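Local coordinates for tryptophan synthase alpha chain (Campylobacter jejuni, PDB 3THA), which probably cleaves indoleglycerol phosphate to indole and glyceraldehyde 3-phosphate, the alpha-subunit step of tryptophan synthesis, at residues L115-L120 and Y140-I145; A90-V95 and A119-E124. All blocks are in the same frame, centred on the assembly; numbering follows the deposited sequence.

Contact 1 of 2, residues L115-L120 and Y140-I145; sequences LGICAL and YNIALI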
ATOM      1  N   LEU B 115     -18.095  16.748  -9.133  1.00 65.83           N
ATOM      2  CA  LEU B 115     -18.849  15.858  -8.271  1.00 65.41           C
ATOM      3  C   LEU B 115     -18.679  16.135  -6.794  1.00 65.08           C
ATOM      4  O   LEU B 115     -18.896  15.226  -5.988  1.00 65.01           O
ATOM      5  CB  LEU B 115     -18.525  14.384  -8.590  1.00 63.79           C
ATOM      6  CG  LEU B 115     -19.207  14.085  -9.942  1.00 64.85           C
ATOM      7  CD1 LEU B 115     -18.697  12.831 -10.541  1.00 63.47           C
ATOM      8  CD2 LEU B 115     -20.777  14.091  -9.901  1.00 63.55           C
ATOM      9  N   GLY B 116     -18.261  17.354  -6.452  1.00 65.08           N
ATOM     10  CA  GLY B 116     -18.102  17.776  -5.052  1.00 64.94           C
ATOM     11  C   GLY B 116     -16.913  17.232  -4.249  1.00 63.08           C
ATOM     12  O   GLY B 116     -16.820  17.433  -3.013  1.00 63.64           O
ATOM     13  N   ILE B 117     -16.016  16.518  -4.910  1.00 60.82           N
ATOM     14  CA  ILE B 117     -14.752  16.151  -4.292  1.00 59.36           C
ATOM     15  C   ILE B 117     -13.900  17.425  -4.138  1.00 60.00           C
ATOM     16  O   ILE B 117     -13.767  18.226  -5.083  1.00 60.34           O
ATOM     17  CB  ILE B 117     -13.999  15.114  -5.139  1.00 57.86           C
ATOM     18  CG1 ILE B 117     -14.903  13.890  -5.432  1.00 58.47           C
ATOM     19  CG2 ILE B 117     -12.611  14.800  -4.513  1.00 57.33           C
ATOM     20  CD1 ILE B 117     -15.017  12.801  -4.326  1.00 54.76           C
ATOM     21  N   CYS B 118     -13.322  17.606  -2.952  1.00 60.09           N
ATOM     22  CA  CYS B 118     -12.639  18.855  -2.619  1.00 60.82           C
ATOM     23  C   CYS B 118     -11.143  18.658  -2.446  1.00 59.44           C
ATOM     24  O   CYS B 118     -10.421  19.644  -2.325  1.00 60.65           O
ATOM     25  CB  CYS B 118     -13.241  19.458  -1.336  1.00 61.82           C
ATOM     26  SG  CYS B 118     -12.762  18.532   0.143  1.00 64.64           S
ATOM     27  N   ALA B 119     -10.674  17.400  -2.409  1.00 57.41           N
ATOM     28  CA  ALA B 119      -9.238  17.103  -2.219  1.00 55.52           C
ATOM     29  C   ALA B 119      -8.843  15.688  -2.610  1.00 54.89           C
ATOM     30  O   ALA B 119      -9.661  14.766  -2.535  1.00 55.50           O
ATOM     31  CB  ALA B 119      -8.848  17.339  -0.792  1.00 55.15           C
ATOM     32  N   LEU B 120      -7.569  15.498  -2.954  1.00 53.81           N
ATOM     33  CA  LEU B 120      -7.044  14.186  -3.271  1.00 52.45           C
ATOM     34  C   LEU B 120      -5.894  13.914  -2.361  1.00 52.28           C
ATOM     35  O   LEU B 120      -5.083  14.795  -2.126  1.00 53.55           O
ATOM     36  CB  LEU B 120      -6.485  14.158  -4.685  1.00 53.18           C
ATOM     37  CG  LEU B 120      -7.282  14.784  -5.833  1.00 55.62           C
ATOM     38  CD1 LEU B 120      -6.416  14.807  -7.087  1.00 58.88           C
ATOM     39  CD2 LEU B 120      -8.545  13.983  -6.112  1.00 57.93           C
ATOM     40  N   TYR B 140      -8.256  23.533 -11.027  1.00 70.79           N
ATOM     41  CA  TYR B 140      -9.672  23.308 -10.696  1.00 70.54           C
ATOM     42  C   TYR B 140     -10.017  23.568  -9.227  1.00 69.61           C
ATOM     43  O   TYR B 140     -11.117  23.241  -8.772  1.00 68.86           O
ATOM     44  CB  TYR B 140     -10.092  21.891 -11.099  1.00 69.36           C
ATOM     45  CG  TYR B 140     -10.075  21.664 -12.592  1.00 70.82           C
ATOM     46  CD1 TYR B 140      -8.999  21.010 -13.198  1.00 70.86           C
ATOM     47  CD2 TYR B 140     -11.129  22.115 -13.405  1.00 72.83           C
ATOM     48  CE1 TYR B 140      -8.969  20.786 -14.584  1.00 73.17           C
ATOM     49  CE2 TYR B 140     -11.110  21.918 -14.795  1.00 75.16           C
ATOM     50  CZ  TYR B 140     -10.023  21.254 -15.382  1.00 76.10           C
ATOM     51  OH  TYR B 140      -9.980  21.040 -16.756  1.00 78.04           O
ATOM     52  N   ASN B 141      -9.073  24.170  -8.503  1.00 69.10           N
ATOM     53  CA  ASN B 141      -9.246  24.466  -7.086  1.00 68.73           C
ATOM     54  C   ASN B 141      -9.542  23.223  -6.245  1.00 66.36           C
ATOM     55  O   ASN B 141     -10.517  23.164  -5.494  1.00 66.84           O
ATOM     56  CB  ASN B 141     -10.336  25.519  -6.891  1.00 71.15           C
ATOM     57  CG  ASN B 141      -9.818  26.938  -7.024  1.00 73.28           C
ATOM     58  OD1 ASN B 141      -8.611  27.207  -6.979  1.00 74.81           O
ATOM     59  ND2 ASN B 141     -10.740  27.861  -7.143  1.00 77.37           N
ATOM     60  N   ILE B 142      -8.696  22.217  -6.432  1.00 64.01           N
ATOM     61  CA  ILE B 142      -8.729  20.980  -5.685  1.00 60.98           C
ATOM     62  C   ILE B 142      -7.384  20.962  -5.004  1.00 59.89           C
ATOM     63  O   ILE B 142      -6.357  21.294  -5.599  1.00 60.19           O
ATOM     64  CB  ILE B 142      -8.858  19.771  -6.624  1.00 59.69           C
ATOM     65  CG1 ILE B 142     -10.306  19.564  -7.025  1.00 61.03           C
ATOM     66  CG2 ILE B 142      -8.419  18.536  -5.947  1.00 59.05           C
ATOM     67  CD1 ILE B 142     -11.056  18.619  -6.113  1.00 61.60           C
ATOM     68  N   ALA B 143      -7.392  20.620  -3.738  1.00 58.48           N
ATOM     69  CA  ALA B 143      -6.168  20.511  -3.020  1.00 57.26           C
ATOM     70  C   ALA B 143      -5.587  19.106  -3.201  1.00 55.93           C
ATOM     71  O   ALA B 143      -6.311  18.096  -3.101  1.00 55.53           O
ATOM     72  CB  ALA B 143      -6.431  20.797  -1.547  1.00 57.31           C
ATOM     73  N   LEU B 144      -4.279  19.062  -3.459  1.00 54.68           N
ATOM     74  CA  LEU B 144      -3.456  17.850  -3.371  1.00 52.23           C
ATOM     75  C   LEU B 144      -2.775  17.810  -2.002  1.00 52.32           C
ATOM     76  O   LEU B 144      -1.895  18.634  -1.713  1.00 53.62           O
ATOM     77  CB  LEU B 144      -2.374  17.841  -4.471  1.00 51.23           C
ATOM     78  CG  LEU B 144      -1.592  16.539  -4.483  1.00 47.89           C
ATOM     79  CD1 LEU B 144      -2.573  15.335  -4.722  1.00 47.83           C
ATOM     80  CD2 LEU B 144      -0.520  16.528  -5.517  1.00 44.42           C
ATOM     81  N   ILE B 145      -3.176  16.858  -1.173  1.00 50.31           N
ATOM     82  CA  ILE B 145      -2.950  16.921   0.243  1.00 49.88           C
ATOM     83  C   ILE B 145      -1.539  16.477   0.532  1.00 51.03           C
ATOM     84  O   ILE B 145      -1.060  15.500  -0.053  1.00 50.60           O
ATOM     85  CB  ILE B 145      -4.002  16.033   0.995  1.00 50.37           C
ATOM     86  CG1 ILE B 145      -5.434  16.477   0.696  1.00 48.34           C
ATOM     87  CG2 ILE B 145      -3.735  15.904   2.511  1.00 48.68           C
ATOM     88  CD1 ILE B 145      -5.832  17.820   1.321  1.00 52.09           C
TER

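Contact 2 of 2, residues A90-V95 and A119-E124; sequences ALVFMV and ALIVPE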
ATOM      1  N   ALA B  90     -17.546  16.833   3.661  1.00 59.92           N
ATOM      2  CA  ALA B  90     -16.456  16.902   2.693  1.00 58.27           C
ATOM      3  C   ALA B  90     -16.087  15.524   2.166  1.00 56.89           C
ATOM      4  O   ALA B  90     -15.857  14.584   2.959  1.00 57.25           O
ATOM      5  CB  ALA B  90     -15.226  17.585   3.296  1.00 57.74           C
ATOM      6  N   LEU B  91     -15.988  15.431   0.839  1.00 55.20           N
ATOM      7  CA  LEU B  91     -15.554  14.232   0.151  1.00 53.92           C
ATOM      8  C   LEU B  91     -14.127  14.386  -0.421  1.00 54.28           C
ATOM      9  O   LEU B  91     -13.824  15.337  -1.146  1.00 54.46           O
ATOM     10  CB  LEU B  91     -16.563  13.880  -0.936  1.00 53.34           C
ATOM     11  CG  LEU B  91     -17.993  13.641  -0.421  1.00 53.10           C
ATOM     12  CD1 LEU B  91     -18.957  13.368  -1.558  1.00 49.87           C
ATOM     13  CD2 LEU B  91     -18.037  12.491   0.637  1.00 50.22           C
ATOM     14  N   VAL B  92     -13.259  13.450  -0.053  1.00 54.15           N
ATOM     15  CA  VAL B  92     -11.858  13.473  -0.422  1.00 53.45           C
ATOM     16  C   VAL B  92     -11.475  12.107  -1.038  1.00 52.61           C
ATOM     17  O   VAL B  92     -11.664  11.063  -0.411  1.00 52.60           O
ATOM     18  CB  VAL B  92     -10.967  13.755   0.828  1.00 53.92           C
ATOM     19  CG1 VAL B  92      -9.492  13.482   0.537  1.00 52.10           C
ATOM     20  CG2 VAL B  92     -11.121  15.207   1.248  1.00 54.27           C
ATOM     21  N   PHE B  93     -10.969  12.115  -2.272  1.00 51.15           N
ATOM     22  CA  PHE B  93     -10.413  10.907  -2.838  1.00 49.97           C
ATOM     23  C   PHE B  93      -9.104  10.543  -2.180  1.00 50.01           C
ATOM     24  O   PHE B  93      -8.268  11.393  -1.900  1.00 51.23           O
ATOM     25  CB  PHE B  93     -10.188  11.039  -4.327  1.00 49.97           C
ATOM     26  CG  PHE B  93     -11.379  10.708  -5.147  1.00 49.99           C
ATOM     27  CD1 PHE B  93     -12.193   9.629  -4.818  1.00 50.12           C
ATOM     28  CD2 PHE B  93     -11.684  11.460  -6.260  1.00 54.23           C
ATOM     29  CE1 PHE B  93     -13.305   9.312  -5.581  1.00 49.96           C
ATOM     30  CE2 PHE B  93     -12.820  11.168  -7.036  1.00 55.04           C
ATOM     31  CZ  PHE B  93     -13.614  10.092  -6.701  1.00 54.57           C
HETATM   32  N   MSE B  94      -8.930   9.264  -1.922  1.00 49.75           N
HETATM   33  CA  MSE B  94      -7.630   8.724  -1.637  1.00 49.70           C
HETATM   34  C   MSE B  94      -7.504   7.571  -2.618  1.00 49.35           C
HETATM   35  O   MSE B  94      -8.170   6.580  -2.482  1.00 50.25           O
HETATM   36  CB  MSE B  94      -7.541   8.295  -0.185  1.00 50.34           C
HETATM   37  CG  MSE B  94      -6.331   7.530   0.201  1.00 53.85           C
HETATM   38 SE   MSE B  94      -6.108   7.884   2.109  0.65 66.17          SE
HETATM   39  CE  MSE B  94      -4.774   6.621   2.538  1.00 54.18           C
ATOM     40  N   VAL B  95      -6.690   7.756  -3.646  1.00 48.82           N
ATOM     41  CA  VAL B  95      -6.440   6.756  -4.669  1.00 48.58           C
ATOM     42  C   VAL B  95      -4.948   6.726  -4.973  1.00 48.13           C
ATOM     43  O   VAL B  95      -4.249   7.688  -4.755  1.00 47.91           O
ATOM     44  CB  VAL B  95      -7.181   7.120  -6.016  1.00 48.75           C
ATOM     45  CG1 VAL B  95      -8.678   6.995  -5.870  1.00 48.92           C
ATOM     46  CG2 VAL B  95      -6.830   8.508  -6.471  1.00 47.71           C
ATOM     47  N   ALA B 119     -10.674  17.400  -2.409  1.00 57.41           N
ATOM     48  CA  ALA B 119      -9.238  17.103  -2.219  1.00 55.52           C
ATOM     49  C   ALA B 119      -8.843  15.688  -2.610  1.00 54.89           C
ATOM     50  O   ALA B 119      -9.661  14.766  -2.535  1.00 55.50           O
ATOM     51  CB  ALA B 119      -8.848  17.339  -0.792  1.00 55.15           C
ATOM     52  N   LEU B 120      -7.569  15.498  -2.954  1.00 53.81           N
ATOM     53  CA  LEU B 120      -7.044  14.186  -3.271  1.00 52.45           C
ATOM     54  C   LEU B 120      -5.894  13.914  -2.361  1.00 52.28           C
ATOM     55  O   LEU B 120      -5.083  14.795  -2.126  1.00 53.55           O
ATOM     56  CB  LEU B 120      -6.485  14.158  -4.685  1.00 53.18           C
ATOM     57  CG  LEU B 120      -7.282  14.784  -5.833  1.00 55.62           C
ATOM     58  CD1 LEU B 120      -6.416  14.807  -7.087  1.00 58.88           C
ATOM     59  CD2 LEU B 120      -8.545  13.983  -6.112  1.00 57.93           C
ATOM     60  N   ILE B 121      -5.808  12.689  -1.862  1.00 50.57           N
ATOM     61  CA  ILE B 121      -4.634  12.190  -1.215  1.00 49.75           C
ATOM     62  C   ILE B 121      -4.108  11.056  -2.114  1.00 49.59           C
ATOM     63  O   ILE B 121      -4.835  10.097  -2.391  1.00 50.03           O
ATOM     64  CB  ILE B 121      -5.002  11.564   0.123  1.00 50.75           C
ATOM     65  CG1 ILE B 121      -5.838  12.530   0.965  1.00 51.77           C
ATOM     66  CG2 ILE B 121      -3.751  11.059   0.881  1.00 50.57           C
ATOM     67  CD1 ILE B 121      -6.365  11.917   2.242  1.00 54.94           C
ATOM     68  N   VAL B 122      -2.852  11.133  -2.556  1.00 48.67           N
ATOM     69  CA  VAL B 122      -2.303  10.097  -3.432  1.00 47.53           C
ATOM     70  C   VAL B 122      -1.122   9.450  -2.722  1.00 48.44           C
ATOM     71  O   VAL B 122      -0.024  10.045  -2.647  1.00 48.78           O
ATOM     72  CB  VAL B 122      -1.871  10.644  -4.820  1.00 48.20           C
ATOM     73  CG1 VAL B 122      -1.564   9.488  -5.746  1.00 47.64           C
ATOM     74  CG2 VAL B 122      -3.000  11.571  -5.462  1.00 46.30           C
ATOM     75  N   PRO B 123      -1.362   8.263  -2.136  1.00 48.13           N
ATOM     76  CA  PRO B 123      -0.331   7.566  -1.432  1.00 49.13           C
ATOM     77  C   PRO B 123       0.767   7.246  -2.405  1.00 49.90           C
ATOM     78  O   PRO B 123       0.488   6.836  -3.561  1.00 49.25           O
ATOM     79  CB  PRO B 123      -1.022   6.218  -1.021  1.00 49.28           C
ATOM     80  CG  PRO B 123      -2.449   6.575  -0.966  1.00 49.39           C
ATOM     81  CD  PRO B 123      -2.653   7.535  -2.085  1.00 47.26           C
ATOM     82  N   GLU B 124       1.990   7.353  -1.889  1.00 50.52           N
ATOM     83  CA  GLU B 124       3.213   6.996  -2.568  1.00 52.12           C
ATOM     84  C   GLU B 124       3.512   7.874  -3.798  1.00 51.87           C
ATOM     85  O   GLU B 124       4.487   7.606  -4.536  1.00 52.86           O
ATOM     86  CB  GLU B 124       3.277   5.507  -2.884  1.00 53.14           C
ATOM     87  CG  GLU B 124       2.802   4.587  -1.728  1.00 60.13           C
ATOM     88  CD  GLU B 124       3.708   4.590  -0.485  1.00 66.94           C
ATOM     89  OE1 GLU B 124       4.785   5.264  -0.492  1.00 67.81           O
ATOM     90  OE2 GLU B 124       3.304   3.914   0.498  1.00 71.34           O
TER

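Contact 1 of 2, residues L115-L120 and Y140-I145
A119 and L120 pair with A143 and L144 across the two strands of a beta-alpha-beta crossover, in which strand 117-121, helix 131-140 and strand 143-148 form one step of a TIM barrel. The strands run parallel, and the backbone of L120 is held at both its polar atoms. Its N donates to A143 O (2.9 Å, N-H...O 162°), while its O receives I145 N at 3.0 Å. One step earlier the pairing is slacker: A143 N reaches C118 O only weakly, at 3.5 Å.

Side chains alternate between two faces. On one, A119 CB lies 4.3 Å from A143 CB and 3.7 Å from I145 CD1. Alanines suit this side, where the strands close around the barrel interior; the side chain of I145 lies about 7 Å from that of E46, a predicted proton acceptor. On the other face L120 is crossed at about a right angle by I142, from the loop before the strand, with L120 CG 3.9 Å from I142 CG2. L144 has CG anti to its backbone N (chi1 -175°), and its CD1 meets L120 CB at 4.1 Å. Branched and long aliphatic chains fit here because helices cover them: L133 and C137 of helix 131-140 and F108 of helix 105-114 pack on L120.

Both strands are entered from helix ends with positive phi, at G116 and N141, each in a Schellman motif; G116, without a side chain, takes phi 74° easily. The bonds of L120 fix the parallel register, while apolar contacts on both faces keep them away from water.

Contact 2 of 2, residues A90-V95 and A119-E124
The ring of F93 is met at its edge by L120: CD2 of the leucine lies near the ring plane, 4.0 Å from F93 CD2, and the two side chains cross obliquely. I117, earlier on the same strand as L120, also packs against the ring. Both F93 and L120 are large apolar groups that fill the layer between sheet and helices, where L120 packs on helix residues as well. P123 brings a puckered, non-aromatic ring: it turns its CD to V95 O (3.1 Å) and its CG to M94 CG (4.2 Å), closing the end of the pairing where no proline N-H could bond.

The backbones run parallel. I121 N donates to F93 O at 2.8 Å, nearly straight (164°), and I121 O in turn receives V95 N at 3.2 Å, more bent (139°). F93 N makes a weak bond to A119 O, and V122 CA brings a C-H toward V95 O at 3.4 Å.

The opposite face carries V92, A119, M94 and I121. V92 and I121 cross at about a right angle, CG1 to CG1 3.8 Å apart, and V92 CG2 also rests on A119 CB. M94, a selenomethionine, has CG anti to its backbone N (chi1 171°); beyond it the long, flexible, unbranched chain is extended, which lets SE reach I121 CD1 at 4.0 Å. Both M94 and I121 also pack on E46, a predicted proton acceptor, so this apolar face probably borders the active site. A56 of the second subunit packs on M94, and I55 of that subunit on P123. Such a strand pair, within a closed eight-stranded parallel barrel with helices outside, is characteristic of the TIM barrel, the fold of the TrpA family.

Overall arrangement
After strands 15-21 and 44-48 the chain forms strand 90-94, passes through helices 97-103 and 105-114, and returns as strand 117-121, where contact 2 closes the loop between these two strands. It then continues through helix 131-140 to strand 143-148, where contact 1 closes the loop that follows. The loops come one after another, overlapping only on the shared strand; neither encloses the other. A119 and L120 take part in both contacts, with one neighbouring strand on each side. The contacts also touch directly: C118 N probably bonds to L91 O, and L144 packs on V122. Together they tie the third, fourth and fifth strands of the eight-stranded barrel.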